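Local coordinates for protein dimethyl-sulfide monooxygenase (Hyphomicrobium sulfonivorans, PDB 6AK1) that oxidises dimethyl sulfide to methanethiol and formaldehyde with NADH and oxygen, as an FMN-dependent monooxygenase of the luciferase-like TIM-barrel family, at residues Tyr158-Tyr169 with Arg232-Asn240; Asp192-Asn200 with Tyr456-Asp464. One frame throughout, in Å; residues are numbered along the deposited sequence.

Interaction 1 of 2, residues Tyr158-Tyr169 with Arg232-Asn240; sequences YEMADEYMEVMY and RGSKFAASN
Phe236 packs as a knob into a hole formed by Tyr158, Ala161, Asp162 and Met165, joining two nearly parallel helices on the outside of the TIM barrel, their axes 13° apart. With CG anti to the backbone N (chi1 -177°), Phe236 drives its ring into this hole. Ala161 is small enough to bring its CB over one face of the phenyl ring in a CH-pi contact, 4.0 Å from the ring centroid, while Met165 CG meets the ring at its edge. Tyr158, which probably contributes to the FMN site as in related enzymes, lays one ring face on the backbone of Gly233, with Tyr158 CZ 3.3 Å from Gly233 CA; a side chain on this glycine would collide with the phenol oxygen.

The charged part is a salt-bridge network. Arg232 spreads its guanidinium over Tyr158 CB, and its NH2 donates to both Glu159 OE1 and Asp162 OD2, at 2.9 Å each, with both acceptors near the guanidinium plane. Replacing this arginine by an alanine would probably leave the two neighbouring carboxylates without their shared positive mate.

Water bridges Asp162 OD1 to Arg232 NH1. At the far end, Asn240 ND2 donates to Phe236 O (3.0 Å), which helps fix the amide's rotation, and Tyr169 OH donates to Asn240 OD1 over 2.7 Å.

Interaction 2 of 2, residues Asp192-Asn200 with Tyr456-Asp464; sequences DGSKVHPIN and YVGKESVAD
With CG anti to the carbonyl carbon in both His197 (chi1 -57°) and Tyr456 (chi1 -69°), the two side chains run alongside each other, pointing opposite ways, and Tyr456 CB comes over a face of the imidazole, 3.9 Å from the centroid of the His197 ring. The contact joins two loops, one of them opening with a type II turn from Tyr456 to Lys459, in which Gly458 adopts backbone angles that call for glycine.

His197 suits its place because its ring offers two nitrogens: ND1 donates to Glu460 O at 3.0 Å, nearly in the ring plane but above the plane of the carbonyl, while NE2 is hydrogen-bonded to Glu177 OE2. The phenol of Tyr456 reaches past Pro198, and its OH donates over 2.9 Å to a lone pair of Ile199 O, lying in the plane of that carbonyl.

Glu460, stretched out from CG, meets Asn200 crosswise; Asn200 ND2 reaches Glu460 OE1 from above the carboxylate plane, and Arg465 forms a salt bridge with OE2 of the same carboxylate. Backbone bonds continue the seam, Val462 N to Val196 O (3.0 Å) and Ala463 N to Gly193 O (3.2 Å), beside the touching Val196 and Val462 side chains.

Four of the five hydrogen bonds across the contact are accepted by main-chain carbonyls, which probably helps to set the path of both loops, and the histidine, gripped at both nitrogens, is held against turning.

Overall arrangement
The centres of interactions 1 and 2 lie about 26 Å apart, on the same side of the chain's centre, and their nearest atoms come within about 4 Å without touching. Helix 157-174 connects them: interaction 1 uses its residues 158-169, and further along Lys170 and Leu171 pack against Ile199, and Lys170 also against Tyr456, of interaction 2. Along the chain the segments alternate, 158-169, 192-200, 232-240, then 456-464. Interaction 1 belongs to the barrel's helical layer; it includes Tyr158 and lies near Ser230, both probably FMN-binding as in related enzymes. Interaction 2, farther out, holds the late loop against the excursion between barrel strands 130-135 and 223-227, near the end of helix 157-174.

Interaction 1 of 2, residues Tyr158-Tyr169 with Arg232-Asn240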
ATOM      1  N   TYR A 158     -12.940  13.671  -5.698  1.00 31.21           N
ATOM      2  CA  TYR A 158     -11.566  14.117  -5.479  1.00 32.22           C
ATOM      3  C   TYR A 158     -11.489  15.456  -4.765  1.00 31.56           C
ATOM      4  O   TYR A 158     -10.506  15.720  -4.067  1.00 31.92           O
ATOM      5  CB  TYR A 158     -10.812  14.155  -6.807  1.00 34.67           C
ATOM      6  CG  TYR A 158     -10.383  12.765  -7.209  1.00 37.20           C
ATOM      7  CD1 TYR A 158      -9.371  12.115  -6.514  1.00 33.27           C
ATOM      8  CD2 TYR A 158     -11.022  12.081  -8.248  1.00 38.57           C
ATOM      9  CE1 TYR A 158      -8.987  10.833  -6.853  1.00 40.96           C
ATOM     10  CE2 TYR A 158     -10.643  10.798  -8.593  1.00 40.61           C
ATOM     11  CZ  TYR A 158      -9.623  10.178  -7.889  1.00 42.57           C
ATOM     12  OH  TYR A 158      -9.220   8.903  -8.211  1.00 50.49           O
ATOM     13  N   GLU A 159     -12.506  16.305  -4.912  1.00 33.33           N
ATOM     14  CA  GLU A 159     -12.627  17.465  -4.036  1.00 32.74           C
ATOM     15  C   GLU A 159     -12.860  17.020  -2.593  1.00 29.47           C
ATOM     16  O   GLU A 159     -12.295  17.585  -1.649  1.00 27.28           O
ATOM     17  CB  GLU A 159     -13.774  18.361  -4.525  1.00 37.70           C
ATOM     18  CG  GLU A 159     -13.405  19.409  -5.595  1.00 38.54           C
ATOM     19  CD  GLU A 159     -12.546  18.867  -6.730  1.00 48.64           C
ATOM     20  OE1 GLU A 159     -11.398  19.364  -6.890  1.00 46.84           O
ATOM     21  OE2 GLU A 159     -13.010  17.952  -7.463  1.00 47.06           O
ATOM     22  N   MET A 160     -13.695  16.004  -2.411  1.00 28.83           N
ATOM     23  CA  MET A 160     -13.889  15.410  -1.099  1.00 33.52           C
ATOM     24  C   MET A 160     -12.581  14.864  -0.554  1.00 28.97           C
ATOM     25  O   MET A 160     -12.217  15.123   0.599  1.00 27.79           O
ATOM     26  CB  MET A 160     -14.929  14.298  -1.199  1.00 37.18           C
ATOM     27  CG  MET A 160     -15.988  14.334  -0.136  1.00 38.87           C
ATOM     28  SD  MET A 160     -17.273  13.123  -0.489  1.00 62.09           S
ATOM     29  CE  MET A 160     -17.833  13.666  -2.116  1.00 45.23           C
ATOM     30  N   ALA A 161     -11.853  14.113  -1.382  1.00 29.09           N
ATOM     31  CA  ALA A 161     -10.615  13.490  -0.935  1.00 28.26           C
ATOM     32  C   ALA A 161      -9.563  14.538  -0.579  1.00 26.09           C
ATOM     33  O   ALA A 161      -8.791  14.351   0.370  1.00 22.69           O
ATOM     34  CB  ALA A 161     -10.099  12.533  -2.012  1.00 25.53           C
ATOM     35  N   ASP A 162      -9.515  15.646  -1.330  1.00 27.39           N
ATOM     36  CA  ASP A 162      -8.574  16.722  -1.008  1.00 28.00           C
ATOM     37  C   ASP A 162      -8.839  17.278   0.384  1.00 26.24           C
ATOM     38  O   ASP A 162      -7.911  17.501   1.168  1.00 26.88           O
ATOM     39  CB  ASP A 162      -8.673  17.861  -2.030  1.00 28.10           C
ATOM     40  CG  ASP A 162      -7.905  17.590  -3.314  1.00 32.54           C
ATOM     41  OD1 ASP A 162      -6.861  16.897  -3.287  1.00 30.25           O
ATOM     42  OD2 ASP A 162      -8.345  18.106  -4.366  1.00 37.17           O
ATOM     43  N   GLU A 163     -10.107  17.548   0.692  1.00 25.20           N
ATOM     44  CA  GLU A 163     -10.416  18.160   1.974  1.00 26.09           C
ATOM     45  C   GLU A 163     -10.222  17.170   3.108  1.00 23.71           C
ATOM     46  O   GLU A 163      -9.827  17.559   4.209  1.00 24.42           O
ATOM     47  CB  GLU A 163     -11.841  18.701   1.974  1.00 23.31           C
ATOM     48  CG  GLU A 163     -12.117  19.669   3.133  1.00 30.71           C
ATOM     49  CD  GLU A 163     -13.588  20.019   3.260  1.00 27.54           C
ATOM     50  OE1 GLU A 163     -14.254  20.173   2.217  1.00 32.98           O
ATOM     51  OE2 GLU A 163     -14.080  20.120   4.394  1.00 27.19           O
ATOM     52  N   TYR A 164     -10.486  15.890   2.845  1.00 22.94           N
ATOM     53  CA  TYR A 164     -10.190  14.838   3.807  1.00 25.65           C
ATOM     54  C   TYR A 164      -8.733  14.886   4.253  1.00 19.79           C
ATOM     55  O   TYR A 164      -8.449  14.885   5.456  1.00 20.71           O
ATOM     56  CB  TYR A 164     -10.532  13.475   3.196  1.00 22.03           C
ATOM     57  CG  TYR A 164     -10.585  12.337   4.200  1.00 22.77           C
ATOM     58  CD1 TYR A 164      -9.407  11.782   4.728  1.00 18.63           C
ATOM     59  CD2 TYR A 164     -11.810  11.804   4.610  1.00 22.15           C
ATOM     60  CE1 TYR A 164      -9.451  10.747   5.644  1.00 20.95           C
ATOM     61  CE2 TYR A 164     -11.862  10.755   5.521  1.00 26.43           C
ATOM     62  CZ  TYR A 164     -10.679  10.235   6.036  1.00 24.74           C
ATOM     63  OH  TYR A 164     -10.718   9.194   6.935  1.00 22.76           O
ATOM     64  N   MET A 165      -7.794  14.922   3.290  1.00 22.00           N
ATOM     65  CA  MET A 165      -6.364  14.959   3.613  1.00 21.26           C
ATOM     66  C   MET A 165      -5.983  16.261   4.307  1.00 22.99           C
ATOM     67  O   MET A 165      -5.155  16.263   5.227  1.00 26.01           O
ATOM     68  CB  MET A 165      -5.522  14.795   2.345  1.00 21.13           C
ATOM     69  CG  MET A 165      -5.852  13.575   1.505  1.00 28.43           C
ATOM     70  SD  MET A 165      -5.547  12.001   2.349  1.00 22.61           S
ATOM     71  CE  MET A 165      -3.771  12.080   2.630  1.00 20.38           C
ATOM     72  N   GLU A 166      -6.544  17.383   3.852  1.00 21.72           N
ATOM     73  CA  GLU A 166      -6.351  18.659   4.543  1.00 27.55           C
ATOM     74  C   GLU A 166      -6.646  18.530   6.041  1.00 24.39           C
ATOM     75  O   GLU A 166      -5.833  18.930   6.883  1.00 22.78           O
ATOM     76  CB  GLU A 166      -7.237  19.730   3.889  1.00 27.25           C
ATOM     77  CG  GLU A 166      -7.339  21.055   4.647  1.00 32.65           C
ATOM     78  CD  GLU A 166      -8.265  22.071   3.961  1.00 37.03           C
ATOM     79  OE1 GLU A 166      -8.881  21.737   2.920  1.00 33.63           O
ATOM     80  OE2 GLU A 166      -8.378  23.208   4.465  1.00 41.35           O
ATOM     81  N   VAL A 167      -7.794  17.935   6.387  1.00 23.92           N
ATOM     82  CA  VAL A 167      -8.138  17.713   7.795  1.00 21.55           C
ATOM     83  C   VAL A 167      -7.062  16.882   8.491  1.00 23.81           C
ATOM     84  O   VAL A 167      -6.585  17.241   9.574  1.00 22.14           O
ATOM     85  CB  VAL A 167      -9.518  17.035   7.911  1.00 21.68           C
ATOM     86  CG1 VAL A 167      -9.764  16.569   9.340  1.00 19.11           C
ATOM     87  CG2 VAL A 167     -10.640  17.975   7.426  1.00 25.06           C
ATOM     88  N   MET A 168      -6.679  15.744   7.879  1.00 21.60           N
ATOM     89  CA  MET A 168      -5.659  14.870   8.463  1.00 21.44           C
ATOM     90  C   MET A 168      -4.357  15.624   8.690  1.00 19.59           C
ATOM     91  O   MET A 168      -3.758  15.533   9.767  1.00 21.77           O
ATOM     92  CB  MET A 168      -5.388  13.658   7.550  1.00 19.71           C
ATOM     93  CG  MET A 168      -6.601  12.878   7.102  1.00 20.13           C
ATOM     94  SD  MET A 168      -7.392  12.042   8.477  1.00 23.25           S
ATOM     95  CE  MET A 168      -6.385  10.570   8.644  1.00 20.56           C
ATOM     96  N   TYR A 169      -3.888  16.352   7.664  1.00 21.18           N
ATOM     97  CA  TYR A 169      -2.636  17.105   7.784  1.00 21.69           C
ATOM     98  C   TYR A 169      -2.722  18.194   8.865  1.00 23.98           C
ATOM     99  O   TYR A 169      -1.739  18.461   9.572  1.00 22.78           O
ATOM    100  CB  TYR A 169      -2.269  17.726   6.435  1.00 21.98           C
ATOM    101  CG  TYR A 169      -1.977  16.741   5.299  1.00 23.97           C
ATOM    102  CD1 TYR A 169      -1.516  15.448   5.549  1.00 24.32           C
ATOM    103  CD2 TYR A 169      -2.146  17.122   3.979  1.00 22.50           C
ATOM    104  CE1 TYR A 169      -1.249  14.558   4.502  1.00 21.13           C
ATOM    105  CE2 TYR A 169      -1.878  16.247   2.929  1.00 23.66           C
ATOM    106  CZ  TYR A 169      -1.429  14.971   3.194  1.00 25.51           C
ATOM    107  OH  TYR A 169      -1.177  14.117   2.137  1.00 23.15           O
ATOM    108  N   ARG A 232      -8.108  12.756 -13.266  1.00 35.02           N
ATOM    109  CA  ARG A 232      -8.171  13.585 -12.087  1.00 37.61           C
ATOM    110  C   ARG A 232      -7.469  12.956 -10.886  1.00 36.09           C
ATOM    111  O   ARG A 232      -6.809  13.621 -10.142  1.00 33.81           O
ATOM    112  CB  ARG A 232      -9.608  14.004 -11.783  1.00 32.16           C
ATOM    113  CG  ARG A 232      -9.810  14.738 -10.473  1.00 36.98           C
ATOM    114  CD  ARG A 232      -9.183  16.113 -10.456  1.00 34.02           C
ATOM    115  NE  ARG A 232      -9.502  16.834  -9.251  1.00 36.68           N
ATOM    116  CZ  ARG A 232      -8.727  16.882  -8.190  1.00 36.77           C
ATOM    117  NH1 ARG A 232      -7.596  16.256  -8.202  1.00 34.28           N
ATOM    118  NH2 ARG A 232      -9.086  17.550  -7.129  1.00 32.98           N
ATOM    119  N   GLY A 233      -7.620  11.660 -10.732  1.00 36.46           N
ATOM    120  CA  GLY A 233      -6.932  10.985  -9.640  1.00 34.09           C
ATOM    121  C   GLY A 233      -5.416  11.023  -9.738  1.00 37.61           C
ATOM    122  O   GLY A 233      -4.736  10.784  -8.735  1.00 33.72           O
ATOM    123  N   SER A 234      -4.864  11.301 -10.927  1.00 38.23           N
ATOM    124  CA  SER A 234      -3.414  11.409 -11.054  1.00 37.65           C
ATOM    125  C   SER A 234      -2.887  12.662 -10.371  1.00 31.12           C
ATOM    126  O   SER A 234      -1.738  12.679  -9.911  1.00 31.87           O
ATOM    127  CB  SER A 234      -3.008  11.395 -12.531  1.00 39.51           C
ATOM    128  OG  SER A 234      -3.360  12.618 -13.164  1.00 40.99           O
ATOM    129  N   LYS A 235      -3.702  13.718 -10.295  1.00 31.42           N
ATOM    130  CA  LYS A 235      -3.272  14.919  -9.585  1.00 31.96           C
ATOM    131  C   LYS A 235      -3.309  14.693  -8.078  1.00 28.88           C
ATOM    132  O   LYS A 235      -2.387  15.096  -7.362  1.00 26.70           O
ATOM    133  CB  LYS A 235      -4.146  16.115  -9.977  1.00 32.58           C
ATOM    134  CG  LYS A 235      -3.847  16.708 -11.365  1.00 38.01           C
ATOM    135  CD  LYS A 235      -3.756  18.245 -11.299  1.00 46.88           C
ATOM    136  CE  LYS A 235      -3.208  18.854 -12.602  1.00 51.13           C
ATOM    137  NZ  LYS A 235      -2.264  20.007 -12.367  1.00 49.27           N
ATOM    138  N   PHE A 236      -4.366  14.040  -7.590  1.00 29.19           N
ATOM    139  CA  PHE A 236      -4.460  13.688  -6.179  1.00 29.39           C
ATOM    140  C   PHE A 236      -3.258  12.860  -5.731  1.00 29.69           C
ATOM    141  O   PHE A 236      -2.650  13.139  -4.692  1.00 28.17           O
ATOM    142  CB  PHE A 236      -5.766  12.932  -5.931  1.00 29.55           C
ATOM    143  CG  PHE A 236      -5.999  12.581  -4.493  1.00 31.25           C
ATOM    144  CD1 PHE A 236      -6.203  13.580  -3.544  1.00 25.34           C
ATOM    145  CD2 PHE A 236      -6.035  11.251  -4.084  1.00 27.96           C
ATOM    146  CE1 PHE A 236      -6.423  13.257  -2.213  1.00 26.85           C
ATOM    147  CE2 PHE A 236      -6.263  10.924  -2.744  1.00 26.37           C
ATOM    148  CZ  PHE A 236      -6.449  11.934  -1.814  1.00 25.90           C
ATOM    149  N   ALA A 237      -2.892  11.841  -6.518  1.00 27.23           N
ATOM    150  CA  ALA A 237      -1.770  10.979  -6.155  1.00 27.11           C
ATOM    151  C   ALA A 237      -0.451  11.739  -6.177  1.00 28.22           C
ATOM    152  O   ALA A 237       0.349  11.638  -5.239  1.00 28.36           O
ATOM    153  CB  ALA A 237      -1.704   9.772  -7.096  1.00 28.27           C
ATOM    154  N   ALA A 238      -0.196  12.495  -7.252  1.00 28.66           N
ATOM    155  CA  ALA A 238       1.076  13.202  -7.380  1.00 28.73           C
ATOM    156  C   ALA A 238       1.248  14.292  -6.323  1.00 28.14           C
ATOM    157  O   ALA A 238       2.381  14.599  -5.920  1.00 24.74           O
ATOM    158  CB  ALA A 238       1.200  13.802  -8.783  1.00 29.00           C
ATOM    159  N   SER A 239       0.152  14.909  -5.875  1.00 27.10           N
ATOM    160  CA  SER A 239       0.282  15.918  -4.826  1.00 29.92           C
ATOM    161  C   SER A 239       0.670  15.297  -3.482  1.00 26.02           C
ATOM    162  O   SER A 239       1.492  15.857  -2.755  1.00 31.07           O
ATOM    163  CB  SER A 239      -1.020  16.708  -4.689  1.00 32.63           C
ATOM    164  OG  SER A 239      -1.427  17.212  -5.941  1.00 38.21           O
ATOM    165  N   ASN A 240       0.115  14.137  -3.134  1.00 26.41           N
ATOM    166  CA  ASN A 240       0.237  13.650  -1.758  1.00 27.80           C
ATOM    167  C   ASN A 240       1.213  12.494  -1.571  1.00 24.40           C
ATOM    168  O   ASN A 240       1.811  12.390  -0.499  1.00 27.02           O
ATOM    169  CB  ASN A 240      -1.133  13.209  -1.236  1.00 29.70           C
ATOM    170  CG  ASN A 240      -2.094  14.356  -1.105  1.00 24.85           C
ATOM    171  OD1 ASN A 240      -2.005  15.149  -0.165  1.00 25.69           O
ATOM    172  ND2 ASN A 240      -3.008  14.469  -2.055  1.00 24.44           N
TER
HETATM  173  O   HOH W   1      -4.945  17.101  -1.703  1.00 29.59           O
HETATM  174  O   HOH W   2      -5.728  16.668  -6.017  1.00 30.93           O

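Interaction 2 of 2, residues Asp192-Asn200 with Tyr456-Asp464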
ATOM      1  N   ASP A 192       1.362  22.064  27.551  1.00 22.32           N
ATOM      2  CA  ASP A 192       1.035  23.481  27.657  1.00 28.46           C
ATOM      3  C   ASP A 192      -0.096  23.786  26.678  1.00 25.93           C
ATOM      4  O   ASP A 192       0.123  23.849  25.464  1.00 20.24           O
ATOM      5  CB  ASP A 192       2.271  24.340  27.387  1.00 31.20           C
ATOM      6  CG  ASP A 192       1.973  25.854  27.417  1.00 29.77           C
ATOM      7  OD1 ASP A 192       0.823  26.275  27.729  1.00 30.62           O
ATOM      8  OD2 ASP A 192       2.904  26.619  27.103  1.00 33.02           O
ATOM      9  N   GLY A 193      -1.296  24.013  27.220  1.00 23.28           N
ATOM     10  CA  GLY A 193      -2.502  24.214  26.434  1.00 25.25           C
ATOM     11  C   GLY A 193      -2.513  25.466  25.568  1.00 26.55           C
ATOM     12  O   GLY A 193      -3.419  25.607  24.739  1.00 25.30           O
ATOM     13  N   SER A 194      -1.548  26.377  25.738  1.00 26.44           N
ATOM     14  CA  SER A 194      -1.452  27.513  24.829  1.00 26.86           C
ATOM     15  C   SER A 194      -0.700  27.171  23.553  1.00 29.99           C
ATOM     16  O   SER A 194      -0.638  28.008  22.647  1.00 29.99           O
ATOM     17  CB  SER A 194      -0.781  28.716  25.510  1.00 26.42           C
ATOM     18  OG  SER A 194       0.609  28.517  25.683  1.00 31.88           O
ATOM     19  N   LYS A 195      -0.137  25.968  23.458  1.00 31.48           N
ATOM     20  CA  LYS A 195       0.513  25.496  22.242  1.00 29.75           C
ATOM     21  C   LYS A 195      -0.283  24.395  21.561  1.00 26.31           C
ATOM     22  O   LYS A 195       0.236  23.726  20.665  1.00 25.21           O
ATOM     23  CB  LYS A 195       1.928  25.010  22.553  1.00 31.03           C
ATOM     24  CG  LYS A 195       2.997  26.089  22.466  1.00 34.56           C
ATOM     25  CD  LYS A 195       2.906  27.063  23.595  1.00 36.02           C
ATOM     26  CE  LYS A 195       4.091  28.023  23.560  1.00 46.20           C
ATOM     27  NZ  LYS A 195       5.368  27.262  23.549  1.00 47.60           N
ATOM     28  N   VAL A 196      -1.520  24.168  21.995  1.00 26.77           N
ATOM     29  CA  VAL A 196      -2.444  23.239  21.356  1.00 22.72           C
ATOM     30  C   VAL A 196      -3.548  24.064  20.710  1.00 25.49           C
ATOM     31  O   VAL A 196      -4.080  24.989  21.331  1.00 26.45           O
ATOM     32  CB  VAL A 196      -3.009  22.233  22.373  1.00 20.34           C
ATOM     33  CG1 VAL A 196      -4.063  21.320  21.725  1.00 19.21           C
ATOM     34  CG2 VAL A 196      -1.870  21.411  22.962  1.00 19.05           C
ATOM     35  N   HIS A 197      -3.898  23.733  19.471  1.00 22.29           N
ATOM     36  CA  HIS A 197      -4.726  24.619  18.676  1.00 24.71           C
ATOM     37  C   HIS A 197      -5.919  23.848  18.075  1.00 26.21           C
ATOM     38  O   HIS A 197      -5.709  22.839  17.395  1.00 26.35           O
ATOM     39  CB  HIS A 197      -3.897  25.263  17.550  1.00 22.36           C
ATOM     40  CG  HIS A 197      -2.706  26.020  18.057  1.00 27.97           C
ATOM     41  ND1 HIS A 197      -2.776  27.343  18.447  1.00 27.12           N
ATOM     42  CD2 HIS A 197      -1.424  25.633  18.263  1.00 27.90           C
ATOM     43  CE1 HIS A 197      -1.584  27.741  18.862  1.00 29.24           C
ATOM     44  NE2 HIS A 197      -0.745  26.725  18.758  1.00 31.91           N
ATOM     45  N   PRO A 198      -7.140  24.305  18.315  1.00 25.68           N
ATOM     46  CA  PRO A 198      -8.249  23.824  17.478  1.00 24.31           C
ATOM     47  C   PRO A 198      -7.949  24.145  16.021  1.00 26.37           C
ATOM     48  O   PRO A 198      -7.445  25.224  15.694  1.00 25.22           O
ATOM     49  CB  PRO A 198      -9.469  24.597  18.010  1.00 28.43           C
ATOM     50  CG  PRO A 198      -8.923  25.715  18.854  1.00 32.21           C
ATOM     51  CD  PRO A 198      -7.555  25.301  19.320  1.00 26.82           C
ATOM     52  N   ILE A 199      -8.208  23.179  15.137  1.00 23.81           N
ATOM     53  CA  ILE A 199      -7.839  23.416  13.745  1.00 24.69           C
ATOM     54  C   ILE A 199      -8.868  24.287  13.038  1.00 26.22           C
ATOM     55  O   ILE A 199      -8.564  24.863  11.982  1.00 26.84           O
ATOM     56  CB  ILE A 199      -7.600  22.091  12.991  1.00 24.36           C
ATOM     57  CG1 ILE A 199      -8.873  21.237  12.942  1.00 23.13           C
ATOM     58  CG2 ILE A 199      -6.422  21.313  13.624  1.00 20.26           C
ATOM     59  CD1 ILE A 199      -8.824  20.123  11.908  1.00 24.06           C
ATOM     60  N   ASN A 200     -10.069  24.417  13.601  1.00 24.41           N
ATOM     61  CA  ASN A 200     -11.113  25.298  13.063  1.00 28.78           C
ATOM     62  C   ASN A 200     -11.334  25.036  11.578  1.00 29.67           C
ATOM     63  O   ASN A 200     -11.365  25.951  10.748  1.00 27.47           O
ATOM     64  CB  ASN A 200     -10.784  26.775  13.326  1.00 26.29           C
ATOM     65  CG  ASN A 200     -11.045  27.176  14.771  1.00 27.02           C
ATOM     66  OD1 ASN A 200     -11.990  26.695  15.398  1.00 31.32           O
ATOM     67  ND2 ASN A 200     -10.206  28.041  15.306  1.00 24.67           N
ATOM     68  N   TYR A 456      -0.416  27.203  12.954  1.00 32.51           N
ATOM     69  CA  TYR A 456      -1.322  27.690  13.987  1.00 32.93           C
ATOM     70  C   TYR A 456      -0.580  28.429  15.087  1.00 33.23           C
ATOM     71  O   TYR A 456      -1.196  28.801  16.099  1.00 30.71           O
ATOM     72  CB  TYR A 456      -2.159  26.544  14.573  1.00 27.62           C
ATOM     73  CG  TYR A 456      -3.172  25.985  13.587  1.00 29.69           C
ATOM     74  CD1 TYR A 456      -2.795  25.048  12.629  1.00 31.57           C
ATOM     75  CD2 TYR A 456      -4.489  26.411  13.596  1.00 27.02           C
ATOM     76  CE1 TYR A 456      -3.708  24.541  11.721  1.00 28.95           C
ATOM     77  CE2 TYR A 456      -5.404  25.916  12.699  1.00 27.01           C
ATOM     78  CZ  TYR A 456      -5.012  24.975  11.766  1.00 30.30           C
ATOM     79  OH  TYR A 456      -5.928  24.472  10.867  1.00 32.47           O
ATOM     80  N   VAL A 457       0.727  28.650  14.907  1.00 32.26           N
ATOM     81  CA  VAL A 457       1.508  29.435  15.861  1.00 35.73           C
ATOM     82  C   VAL A 457       0.916  30.833  15.942  1.00 35.76           C
ATOM     83  O   VAL A 457       0.748  31.514  14.924  1.00 39.16           O
ATOM     84  CB  VAL A 457       2.986  29.470  15.446  1.00 37.56           C
ATOM     85  CG1 VAL A 457       3.775  30.405  16.350  1.00 35.04           C
ATOM     86  CG2 VAL A 457       3.576  28.070  15.471  1.00 35.66           C
ATOM     87  N   GLY A 458       0.565  31.259  17.147  1.00 38.25           N
ATOM     88  CA  GLY A 458      -0.039  32.565  17.295  1.00 33.61           C
ATOM     89  C   GLY A 458      -1.491  32.643  16.893  1.00 33.83           C
ATOM     90  O   GLY A 458      -2.060  33.735  16.889  1.00 34.01           O
ATOM     91  N   LYS A 459      -2.107  31.528  16.532  1.00 30.83           N
ATOM     92  CA  LYS A 459      -3.538  31.505  16.313  1.00 30.96           C
ATOM     93  C   LYS A 459      -4.213  31.011  17.585  1.00 30.68           C
ATOM     94  O   LYS A 459      -3.554  30.690  18.578  1.00 29.86           O
ATOM     95  CB  LYS A 459      -3.886  30.640  15.099  1.00 32.12           C
ATOM     96  CG  LYS A 459      -3.320  31.170  13.787  1.00 36.56           C
ATOM     97  CD  LYS A 459      -4.184  30.758  12.604  1.00 43.96           C
ATOM     98  CE  LYS A 459      -3.426  30.861  11.284  1.00 46.51           C
ATOM     99  NZ  LYS A 459      -2.917  32.234  11.021  1.00 48.93           N
ATOM    100  N   GLU A 460      -5.542  30.946  17.547  1.00 30.60           N
ATOM    101  CA  GLU A 460      -6.325  30.553  18.716  1.00 31.09           C
ATOM    102  C   GLU A 460      -5.818  29.241  19.307  1.00 30.16           C
ATOM    103  O   GLU A 460      -5.581  28.266  18.581  1.00 26.89           O
ATOM    104  CB  GLU A 460      -7.801  30.417  18.335  1.00 30.74           C
ATOM    105  CG  GLU A 460      -8.682  29.867  19.451  1.00 34.22           C
ATOM    106  CD  GLU A 460     -10.036  29.388  18.942  1.00 37.87           C
ATOM    107  OE1 GLU A 460     -10.405  29.711  17.789  1.00 41.68           O
ATOM    108  OE2 GLU A 460     -10.732  28.674  19.697  1.00 34.47           O
ATOM    109  N   SER A 461      -5.645  29.226  20.627  1.00 27.78           N
ATOM    110  CA  SER A 461      -5.207  28.052  21.369  1.00 26.47           C
ATOM    111  C   SER A 461      -6.289  27.624  22.354  1.00 28.31           C
ATOM    112  O   SER A 461      -7.265  28.344  22.599  1.00 31.25           O
ATOM    113  CB  SER A 461      -3.895  28.324  22.117  1.00 28.79           C
ATOM    114  OG  SER A 461      -4.120  29.089  23.284  1.00 30.88           O
ATOM    115  N   VAL A 462      -6.109  26.433  22.935  1.00 24.40           N
ATOM    116  CA  VAL A 462      -7.056  25.955  23.947  1.00 24.41           C
ATOM    117  C   VAL A 462      -7.061  26.882  25.165  1.00 27.23           C
ATOM    118  O   VAL A 462      -8.117  27.158  25.750  1.00 30.35           O
ATOM    119  CB  VAL A 462      -6.735  24.499  24.340  1.00 25.60           C
ATOM    120  CG1 VAL A 462      -7.650  24.016  25.444  1.00 25.71           C
ATOM    121  CG2 VAL A 462      -6.851  23.579  23.133  1.00 21.51           C
ATOM    122  N   ALA A 463      -5.890  27.389  25.555  1.00 25.29           N
ATOM    123  CA  ALA A 463      -5.802  28.257  26.731  1.00 32.24           C
ATOM    124  C   ALA A 463      -6.582  29.561  26.548  1.00 29.15           C
ATOM    125  O   ALA A 463      -7.089  30.117  27.525  1.00 28.81           O
ATOM    126  CB  ALA A 463      -4.334  28.554  27.049  1.00 27.52           C
ATOM    127  N   ASP A 464      -6.708  30.046  25.308  1.00 32.80           N
ATOM    128  CA  ASP A 464      -7.425  31.290  25.023  1.00 30.99           C
ATOM    129  C   ASP A 464      -8.863  31.295  25.529  1.00 33.81           C
ATOM    130  O   ASP A 464      -9.417  32.378  25.736  1.00 34.13           O
ATOM    131  CB  ASP A 464      -7.437  31.568  23.518  1.00 29.72           C
ATOM    132  CG  ASP A 464      -6.093  32.026  23.003  1.00 36.42           C
ATOM    133  OD1 ASP A 464      -5.311  32.550  23.819  1.00 43.66           O
ATOM    134  OD2 ASP A 464      -5.810  31.863  21.795  1.00 38.03           O
TER
HETATM  135  O   HOH W   3      -6.537  27.935  16.159  1.00 24.75           O
HETATM  136  O   HOH W   4     -12.839  27.099  18.131  1.00 42.48           O